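Local structure of Cj0977 (Campylobacter jejuni, 3BNV) at residues F86-L100 and K133-H147. The protein is a hot-dog-fold virulence protein regulated by sigma28 that is not a flagellar component and whose biochemical function is unknown. Sequence-based numbering, arbitrary orientation.
Sequences FSVIIGSKCFFYAPL and KMFEGTIQVVSTDEH
F95 and E136 face each other as a hydrogen-bonded pair in the antiparallel pairing of strands 87-96 and 133-143, F95 N bonding E136 O at 2.7 Å. The register slips at I90-G91: I90 N binds Q140 O, while Q140 N binds G91 O, so one extra residue is taken up on the 87-96 side, as in a beta bulge. The tight face carries I89, C94, F96, F135, I139 and V141; it packs through I89, C94 and F135 on helix 67-82, the long helix wrapped by the sheet of the hot-dog fold, while F96 meets I89 of the second subunit. Here F135, its CG anti to the backbone N (chi1 168°), lays its ring beside that of F96, the planes 55° apart. CE1 of F135 comes within 3.5 Å of C94 CB, and C94 SG lies at the ring edge; further along, the CG2 methyls of I89 and I139 meet at 3.8 Å. The other side is the solvent side: K93 and F95 are exposed there, and at its Y97 end so are Y97 and K133, around E136. Y97 OH donates to E136 OE1 (2.6 Å), and K133 NZ bridges to the same oxygen at 2.8 Å from the opposite side of the carboxylate plane. Strand 87-96 also pairs through G91-F95 with a strand of the second subunit, continuing the sheet across the dimer. A largely apolar face thus packs the strands on helix 67-82, while on the solvent side the Y97 hydroxyl links the two segments and K133, from E136's own strand, holds the carboxylate and probably stabilises its charge.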
ATOM      1  N   PHE A  86       0.654  13.010 -15.000  1.00 32.50           N
ATOM      2  CA  PHE A  86       0.826  13.587 -13.677  1.00 32.35           C
ATOM      3  C   PHE A  86      -0.405  13.355 -12.806  1.00 32.44           C
ATOM      4  O   PHE A  86      -1.373  14.095 -12.882  1.00 32.86           O
ATOM      5  CB  PHE A  86       1.106  15.093 -13.773  1.00 31.89           C
ATOM      6  CG  PHE A  86       2.228  15.458 -14.704  1.00 31.49           C
ATOM      7  CD1 PHE A  86       1.988  16.271 -15.810  1.00 31.82           C
ATOM      8  CD2 PHE A  86       3.527  15.028 -14.457  1.00 30.52           C
ATOM      9  CE1 PHE A  86       3.016  16.637 -16.667  1.00 30.97           C
ATOM     10  CE2 PHE A  86       4.557  15.378 -15.298  1.00 30.71           C
ATOM     11  CZ  PHE A  86       4.309  16.185 -16.414  1.00 31.61           C
ATOM     12  N   SER A  87      -0.361  12.337 -11.962  1.00 32.58           N
ATOM     13  CA  SER A  87      -1.483  12.042 -11.099  1.00 32.59           C
ATOM     14  C   SER A  87      -0.998  11.496  -9.773  1.00 32.68           C
ATOM     15  O   SER A  87       0.135  11.032  -9.650  1.00 32.90           O
ATOM     16  CB  SER A  87      -2.432  11.048 -11.758  1.00 32.13           C
ATOM     17  OG  SER A  87      -1.839   9.779 -11.790  1.00 32.27           O
ATOM     18  N   VAL A  88      -1.866  11.572  -8.780  1.00 32.52           N
ATOM     19  CA  VAL A  88      -1.598  10.977  -7.499  1.00 32.47           C
ATOM     20  C   VAL A  88      -2.906  10.451  -6.977  1.00 32.73           C
ATOM     21  O   VAL A  88      -3.975  10.741  -7.557  1.00 32.92           O
ATOM     22  CB  VAL A  88      -0.998  11.988  -6.501  1.00 32.36           C
ATOM     23  CG1 VAL A  88       0.228  12.648  -7.083  1.00 31.36           C
ATOM     24  CG2 VAL A  88      -2.024  13.025  -6.080  1.00 31.56           C
ATOM     25  N   ILE A  89      -2.853   9.659  -5.907  1.00 32.63           N
ATOM     26  CA  ILE A  89      -4.103   9.292  -5.236  1.00 32.39           C
ATOM     27  C   ILE A  89      -4.281  10.067  -3.956  1.00 32.51           C
ATOM     28  O   ILE A  89      -3.299  10.372  -3.291  1.00 32.79           O
ATOM     29  CB  ILE A  89      -4.261   7.793  -5.044  1.00 32.05           C
ATOM     30  CG1 ILE A  89      -3.415   7.273  -3.892  1.00 31.73           C
ATOM     31  CG2 ILE A  89      -3.955   7.079  -6.346  1.00 31.11           C
ATOM     32  CD1 ILE A  89      -3.583   5.774  -3.641  1.00 29.83           C
ATOM     33  N   ILE A  90      -5.522  10.441  -3.630  1.00 32.51           N
ATOM     34  CA  ILE A  90      -5.745  11.353  -2.512  1.00 31.99           C
ATOM     35  C   ILE A  90      -6.592  10.760  -1.441  1.00 32.22           C
ATOM     36  O   ILE A  90      -6.739  11.340  -0.369  1.00 32.36           O
ATOM     37  CB  ILE A  90      -6.417  12.613  -2.950  1.00 31.36           C
ATOM     38  CG1 ILE A  90      -7.698  12.283  -3.703  1.00 30.77           C
ATOM     39  CG2 ILE A  90      -5.464  13.442  -3.751  1.00 30.59           C
ATOM     40  CD1 ILE A  90      -8.638  13.421  -3.762  1.00 29.16           C
ATOM     41  N   GLY A  91      -7.173   9.607  -1.733  1.00 32.61           N
ATOM     42  CA  GLY A  91      -8.039   8.938  -0.768  1.00 32.82           C
ATOM     43  C   GLY A  91      -8.348   7.525  -1.194  1.00 33.18           C
ATOM     44  O   GLY A  91      -8.330   7.222  -2.392  1.00 33.24           O
ATOM     45  N   SER A  92      -8.636   6.649  -0.225  1.00 33.32           N
ATOM     46  CA  SER A  92      -9.092   5.287  -0.553  1.00 33.55           C
ATOM     47  C   SER A  92      -9.984   4.672   0.512  1.00 33.30           C
ATOM     48  O   SER A  92      -9.932   5.043   1.698  1.00 33.32           O
ATOM     49  CB  SER A  92      -7.913   4.351  -0.860  1.00 33.56           C
ATOM     50  OG  SER A  92      -6.914   4.499   0.124  1.00 35.39           O
ATOM     51  N   LYS A  93     -10.798   3.720   0.068  1.00 33.17           N
ATOM     52  CA  LYS A  93     -11.675   2.969   0.952  1.00 33.26           C
ATOM     53  C   LYS A  93     -11.601   1.510   0.506  1.00 33.27           C
ATOM     54  O   LYS A  93     -12.170   1.155  -0.523  1.00 33.29           O
ATOM     55  CB  LYS A  93     -13.090   3.500   0.827  1.00 32.61           C
ATOM     56  CG  LYS A  93     -14.121   2.727   1.613  1.00 34.68           C
ATOM     57  CD  LYS A  93     -14.323   3.334   2.985  1.00 36.59           C
ATOM     58  CE  LYS A  93     -14.938   2.343   3.972  1.00 37.33           C
ATOM     59  NZ  LYS A  93     -16.409   2.209   3.775  1.00 38.49           N
ATOM     60  N   CYS A  94     -10.882   0.679   1.260  1.00 33.49           N
ATOM     61  CA  CYS A  94     -10.662  -0.728   0.851  1.00 34.20           C
ATOM     62  C   CYS A  94     -11.231  -1.755   1.807  1.00 33.32           C
ATOM     63  O   CYS A  94     -11.295  -1.527   3.018  1.00 33.28           O
ATOM     64  CB  CYS A  94      -9.185  -1.059   0.700  1.00 34.17           C
ATOM     65  SG  CYS A  94      -8.254   0.119  -0.231  1.00 39.75           S
ATOM     66  N   PHE A  95     -11.608  -2.896   1.235  1.00 32.95           N
ATOM     67  CA  PHE A  95     -11.915  -4.119   1.982  1.00 32.66           C
ATOM     68  C   PHE A  95     -10.916  -5.207   1.577  1.00 32.27           C
ATOM     69  O   PHE A  95     -10.693  -5.455   0.396  1.00 32.13           O
ATOM     70  CB  PHE A  95     -13.339  -4.614   1.685  1.00 32.47           C
ATOM     71  CG  PHE A  95     -14.404  -3.626   2.053  1.00 34.16           C
ATOM     72  CD1 PHE A  95     -14.922  -3.591   3.339  1.00 33.87           C
ATOM     73  CD2 PHE A  95     -14.871  -2.690   1.110  1.00 35.58           C
ATOM     74  CE1 PHE A  95     -15.882  -2.654   3.676  1.00 33.73           C
ATOM     75  CE2 PHE A  95     -15.831  -1.753   1.450  1.00 33.87           C
ATOM     76  CZ  PHE A  95     -16.334  -1.738   2.729  1.00 33.20           C
ATOM     77  N   PHE A  96     -10.334  -5.850   2.575  1.00 32.05           N
ATOM     78  CA  PHE A  96      -9.464  -6.996   2.385  1.00 31.90           C
ATOM     79  C   PHE A  96     -10.166  -8.222   2.912  1.00 31.81           C
ATOM     80  O   PHE A  96     -10.105  -8.490   4.095  1.00 32.15           O
ATOM     81  CB  PHE A  96      -8.210  -6.816   3.219  1.00 31.70           C
ATOM     82  CG  PHE A  96      -7.433  -5.581   2.880  1.00 31.75           C
ATOM     83  CD1 PHE A  96      -7.687  -4.385   3.526  1.00 32.18           C
ATOM     84  CD2 PHE A  96      -6.445  -5.622   1.945  1.00 30.37           C
ATOM     85  CE1 PHE A  96      -6.954  -3.268   3.223  1.00 32.16           C
ATOM     86  CE2 PHE A  96      -5.722  -4.513   1.642  1.00 30.98           C
ATOM     87  CZ  PHE A  96      -5.970  -3.337   2.283  1.00 31.13           C
ATOM     88  N   TYR A  97     -10.804  -8.985   2.045  1.00 31.86           N
ATOM     89  CA  TYR A  97     -11.649 -10.104   2.495  1.00 31.98           C
ATOM     90  C   TYR A  97     -10.855 -11.287   3.019  1.00 31.96           C
ATOM     91  O   TYR A  97     -11.316 -12.031   3.856  1.00 31.71           O
ATOM     92  CB  TYR A  97     -12.577 -10.576   1.370  1.00 31.63           C
ATOM     93  CG  TYR A  97     -13.462  -9.494   0.813  1.00 31.26           C
ATOM     94  CD1 TYR A  97     -14.382  -8.843   1.621  1.00 32.30           C
ATOM     95  CD2 TYR A  97     -13.386  -9.126  -0.517  1.00 31.35           C
ATOM     96  CE1 TYR A  97     -15.211  -7.842   1.119  1.00 32.37           C
ATOM     97  CE2 TYR A  97     -14.211  -8.126  -1.037  1.00 31.83           C
ATOM     98  CZ  TYR A  97     -15.125  -7.490  -0.211  1.00 32.28           C
ATOM     99  OH  TYR A  97     -15.953  -6.507  -0.705  1.00 30.99           O
ATOM    100  N   ALA A  98      -9.649 -11.462   2.506  1.00 32.37           N
ATOM    101  CA  ALA A  98      -8.806 -12.571   2.916  1.00 32.35           C
ATOM    102  C   ALA A  98      -7.384 -12.220   2.549  1.00 32.65           C
ATOM    103  O   ALA A  98      -7.143 -11.575   1.528  1.00 33.15           O
ATOM    104  CB  ALA A  98      -9.231 -13.809   2.221  1.00 31.88           C
ATOM    105  N   PRO A  99      -6.419 -12.644   3.370  1.00 32.71           N
ATOM    106  CA  PRO A  99      -5.036 -12.293   3.039  1.00 32.31           C
ATOM    107  C   PRO A  99      -4.489 -13.214   1.989  1.00 32.38           C
ATOM    108  O   PRO A  99      -4.930 -14.341   1.870  1.00 32.56           O
ATOM    109  CB  PRO A  99      -4.312 -12.540   4.349  1.00 32.34           C
ATOM    110  CG  PRO A  99      -5.078 -13.677   4.953  1.00 31.99           C
ATOM    111  CD  PRO A  99      -6.515 -13.449   4.602  1.00 32.29           C
ATOM    112  N   LEU A 100      -3.527 -12.727   1.220  1.00 32.88           N
ATOM    113  CA  LEU A 100      -2.826 -13.557   0.243  1.00 32.75           C
ATOM    114  C   LEU A 100      -1.791 -14.466   0.898  1.00 32.63           C
ATOM    115  O   LEU A 100      -1.321 -14.196   2.006  1.00 32.53           O
ATOM    116  CB  LEU A 100      -2.151 -12.694  -0.812  1.00 32.14           C
ATOM    117  CG  LEU A 100      -3.105 -12.428  -1.976  1.00 33.43           C
ATOM    118  CD1 LEU A 100      -4.268 -11.576  -1.532  1.00 33.92           C
ATOM    119  CD2 LEU A 100      -2.391 -11.755  -3.119  1.00 34.00           C
ATOM    120  N   LYS A 133     -12.881 -13.663  -4.841  1.00 32.35           N
ATOM    121  CA  LYS A 133     -12.687 -12.235  -4.662  1.00 32.77           C
ATOM    122  C   LYS A 133     -12.038 -11.975  -3.296  1.00 33.05           C
ATOM    123  O   LYS A 133     -12.585 -12.312  -2.264  1.00 33.37           O
ATOM    124  CB  LYS A 133     -14.016 -11.489  -4.806  1.00 32.82           C
ATOM    125  CG  LYS A 133     -13.881  -9.986  -4.657  1.00 33.05           C
ATOM    126  CD  LYS A 133     -15.223  -9.327  -4.353  1.00 34.31           C
ATOM    127  CE  LYS A 133     -16.018  -9.080  -5.630  1.00 36.46           C
ATOM    128  NZ  LYS A 133     -17.026  -7.947  -5.573  1.00 36.78           N
HETATM  129  N   MSE A 134     -10.855 -11.388  -3.309  1.00 33.66           N
HETATM  130  CA  MSE A 134     -10.025 -11.198  -2.117  1.00 34.53           C
HETATM  131  C   MSE A 134     -10.041  -9.745  -1.642  1.00 33.92           C
HETATM  132  O   MSE A 134      -9.811  -9.451  -0.463  1.00 33.54           O
HETATM  133  CB  MSE A 134      -8.547 -11.461  -2.458  1.00 34.72           C
HETATM  134  CG  MSE A 134      -8.231 -12.795  -3.056  1.00 39.71           C
HETATM  135 SE   MSE A 134      -8.563 -14.396  -1.932  1.00 56.76          SE
HETATM  136  CE  MSE A 134      -6.933 -14.340  -0.790  1.00 47.68           C
ATOM    137  N   PHE A 135     -10.225  -8.835  -2.587  1.00 33.09           N
ATOM    138  CA  PHE A 135     -10.053  -7.443  -2.304  1.00 32.83           C
ATOM    139  C   PHE A 135     -11.014  -6.600  -3.136  1.00 33.06           C
ATOM    140  O   PHE A 135     -11.293  -6.897  -4.312  1.00 33.09           O
ATOM    141  CB  PHE A 135      -8.582  -7.036  -2.552  1.00 32.20           C
ATOM    142  CG  PHE A 135      -8.347  -5.561  -2.563  1.00 30.88           C
ATOM    143  CD1 PHE A 135      -8.039  -4.884  -1.392  1.00 30.35           C
ATOM    144  CD2 PHE A 135      -8.423  -4.846  -3.735  1.00 30.82           C
ATOM    145  CE1 PHE A 135      -7.803  -3.479  -1.376  1.00 28.55           C
ATOM    146  CE2 PHE A 135      -8.190  -3.438  -3.738  1.00 31.39           C
ATOM    147  CZ  PHE A 135      -7.882  -2.758  -2.546  1.00 29.32           C
ATOM    148  N   GLU A 136     -11.507  -5.541  -2.515  1.00 33.11           N
ATOM    149  CA  GLU A 136     -12.447  -4.637  -3.173  1.00 33.48           C
ATOM    150  C   GLU A 136     -12.169  -3.222  -2.634  1.00 33.32           C
ATOM    151  O   GLU A 136     -11.985  -3.034  -1.428  1.00 33.18           O
ATOM    152  CB  GLU A 136     -13.877  -5.108  -2.880  1.00 33.50           C
ATOM    153  CG  GLU A 136     -14.964  -4.480  -3.717  1.00 34.84           C
ATOM    154  CD  GLU A 136     -16.153  -5.418  -3.986  1.00 37.06           C
ATOM    155  OE1 GLU A 136     -16.314  -6.470  -3.310  1.00 37.50           O
ATOM    156  OE2 GLU A 136     -16.939  -5.092  -4.897  1.00 38.61           O
ATOM    157  N   GLY A 137     -12.098  -2.241  -3.519  1.00 33.07           N
ATOM    158  CA  GLY A 137     -11.807  -0.898  -3.064  1.00 33.20           C
ATOM    159  C   GLY A 137     -12.126   0.236  -4.018  1.00 33.15           C
ATOM    160  O   GLY A 137     -12.215   0.052  -5.232  1.00 33.13           O
ATOM    161  N   THR A 138     -12.299   1.420  -3.449  1.00 33.05           N
ATOM    162  CA  THR A 138     -12.452   2.622  -4.244  1.00 33.20           C
ATOM    163  C   THR A 138     -11.261   3.523  -4.012  1.00 33.25           C
ATOM    164  O   THR A 138     -10.916   3.832  -2.864  1.00 33.42           O
ATOM    165  CB  THR A 138     -13.673   3.429  -3.836  1.00 32.97           C
ATOM    166  OG1 THR A 138     -14.862   2.643  -3.987  1.00 33.26           O
ATOM    167  CG2 THR A 138     -13.774   4.617  -4.736  1.00 33.86           C
ATOM    168  N   ILE A 139     -10.663   3.993  -5.096  1.00 33.13           N
ATOM    169  CA  ILE A 139      -9.497   4.855  -4.986  1.00 33.06           C
ATOM    170  C   ILE A 139      -9.706   6.165  -5.726  1.00 32.98           C
ATOM    171  O   ILE A 139     -10.141   6.179  -6.867  1.00 33.18           O
ATOM    172  CB  ILE A 139      -8.271   4.121  -5.517  1.00 32.80           C
ATOM    173  CG1 ILE A 139      -7.954   2.949  -4.586  1.00 33.30           C
ATOM    174  CG2 ILE A 139      -7.106   5.037  -5.602  1.00 32.41           C
ATOM    175  CD1 ILE A 139      -6.694   2.252  -4.948  1.00 34.44           C
ATOM    176  N   GLN A 140      -9.402   7.272  -5.076  1.00 32.95           N
ATOM    177  CA  GLN A 140      -9.616   8.569  -5.682  1.00 33.31           C
ATOM    178  C   GLN A 140      -8.316   9.082  -6.290  1.00 32.92           C
ATOM    179  O   GLN A 140      -7.358   9.313  -5.589  1.00 33.01           O
ATOM    180  CB  GLN A 140     -10.161   9.540  -4.638  1.00 33.23           C
ATOM    181  CG  GLN A 140     -11.582   9.252  -4.156  1.00 34.11           C
ATOM    182  CD  GLN A 140     -12.084  10.335  -3.189  1.00 36.00           C
ATOM    183  OE1 GLN A 140     -11.393  10.683  -2.215  1.00 38.89           O
ATOM    184  NE2 GLN A 140     -13.283  10.889  -3.463  1.00 37.75           N
ATOM    185  N   VAL A 141      -8.303   9.235  -7.613  1.00 33.02           N
ATOM    186  CA  VAL A 141      -7.139   9.702  -8.358  1.00 32.77           C
ATOM    187  C   VAL A 141      -7.355  11.146  -8.796  1.00 32.73           C
ATOM    188  O   VAL A 141      -8.403  11.481  -9.272  1.00 32.99           O
ATOM    189  CB  VAL A 141      -6.914   8.888  -9.648  1.00 33.07           C
ATOM    190  CG1 VAL A 141      -5.613   9.314 -10.311  1.00 32.66           C
ATOM    191  CG2 VAL A 141      -6.921   7.369  -9.389  1.00 31.78           C
ATOM    192  N   VAL A 142      -6.358  12.002  -8.626  1.00 32.72           N
ATOM    193  CA  VAL A 142      -6.429  13.362  -9.142  1.00 32.41           C
ATOM    194  C   VAL A 142      -5.244  13.604 -10.063  1.00 32.54           C
ATOM    195  O   VAL A 142      -4.130  13.113  -9.800  1.00 32.34           O
ATOM    196  CB  VAL A 142      -6.380  14.429  -8.025  1.00 32.28           C
ATOM    197  CG1 VAL A 142      -6.229  15.772  -8.633  1.00 30.60           C
ATOM    198  CG2 VAL A 142      -7.643  14.394  -7.167  1.00 32.25           C
ATOM    199  N   SER A 143      -5.469  14.362 -11.137  1.00 32.45           N
ATOM    200  CA  SER A 143      -4.377  14.652 -12.063  1.00 32.59           C
ATOM    201  C   SER A 143      -4.129  16.139 -12.238  1.00 32.60           C
ATOM    202  O   SER A 143      -4.970  16.988 -11.919  1.00 32.85           O
ATOM    203  CB  SER A 143      -4.567  13.954 -13.413  1.00 32.24           C
ATOM    204  OG  SER A 143      -5.799  14.294 -14.011  1.00 33.75           O
ATOM    205  N   THR A 144      -2.942  16.471 -12.702  1.00 32.34           N
ATOM    206  CA  THR A 144      -2.669  17.858 -12.962  1.00 32.58           C
ATOM    207  C   THR A 144      -2.062  17.980 -14.351  1.00 32.78           C
ATOM    208  O   THR A 144      -1.655  16.970 -14.953  1.00 32.64           O
ATOM    209  CB  THR A 144      -1.791  18.465 -11.851  1.00 32.69           C
ATOM    210  OG1 THR A 144      -0.658  17.618 -11.616  1.00 33.62           O
ATOM    211  CG2 THR A 144      -2.588  18.561 -10.553  1.00 32.24           C
ATOM    212  N   ASP A 145      -2.043  19.198 -14.885  1.00 33.26           N
ATOM    213  CA  ASP A 145      -1.495  19.415 -16.225  1.00 33.65           C
ATOM    214  C   ASP A 145       0.020  19.460 -16.126  1.00 33.32           C
ATOM    215  O   ASP A 145       0.713  19.166 -17.095  1.00 33.35           O
ATOM    216  CB  ASP A 145      -2.057  20.684 -16.893  1.00 34.27           C
ATOM    217  CG  ASP A 145      -3.587  20.763 -16.828  1.00 36.14           C
ATOM    218  OD1 ASP A 145      -4.128  20.751 -15.699  1.00 39.92           O
ATOM    219  OD2 ASP A 145      -4.254  20.853 -17.888  1.00 36.94           O
ATOM    220  N   GLU A 146       0.528  19.789 -14.937  1.00 33.06           N
ATOM    221  CA  GLU A 146       1.973  19.734 -14.667  1.00 32.75           C
ATOM    222  C   GLU A 146       2.325  18.881 -13.449  1.00 32.18           C
ATOM    223  O   GLU A 146       1.462  18.558 -12.642  1.00 31.94           O
ATOM    224  CB  GLU A 146       2.557  21.143 -14.550  1.00 32.69           C
ATOM    225  CG  GLU A 146       2.654  21.827 -15.908  1.00 34.19           C
ATOM    226  CD  GLU A 146       2.686  23.355 -15.832  1.00 37.13           C
ATOM    227  OE1 GLU A 146       3.275  23.927 -14.874  1.00 37.20           O
ATOM    228  OE2 GLU A 146       2.127  23.987 -16.762  1.00 38.31           O
ATOM    229  N   HIS A 147       3.594  18.501 -13.323  1.00 31.82           N
ATOM    230  CA  HIS A 147       3.993  17.657 -12.214  1.00 31.23           C
ATOM    231  C   HIS A 147       3.734  18.349 -10.903  1.00 31.67           C
ATOM    232  O   HIS A 147       4.038  19.532 -10.761  1.00 32.28           O
ATOM    233  CB  HIS A 147       5.461  17.277 -12.287  1.00 31.09           C
ATOM    234  CG  HIS A 147       5.832  16.230 -11.293  1.00 29.57           C
ATOM    235  ND1 HIS A 147       6.119  16.526  -9.981  1.00 28.55           N
ATOM    236  CD2 HIS A 147       5.876  14.883 -11.395  1.00 29.25           C
ATOM    237  CE1 HIS A 147       6.351  15.408  -9.320  1.00 28.89           C
ATOM    238  NE2 HIS A 147       6.211  14.394 -10.155  1.00 29.10           N
TER
HETATM  239  O   HOH W   1     -15.548   0.768  -1.113  1.00 31.12           O
HETATM  240  O   HOH W   2      -7.069  -9.443   0.326  1.00 22.53           O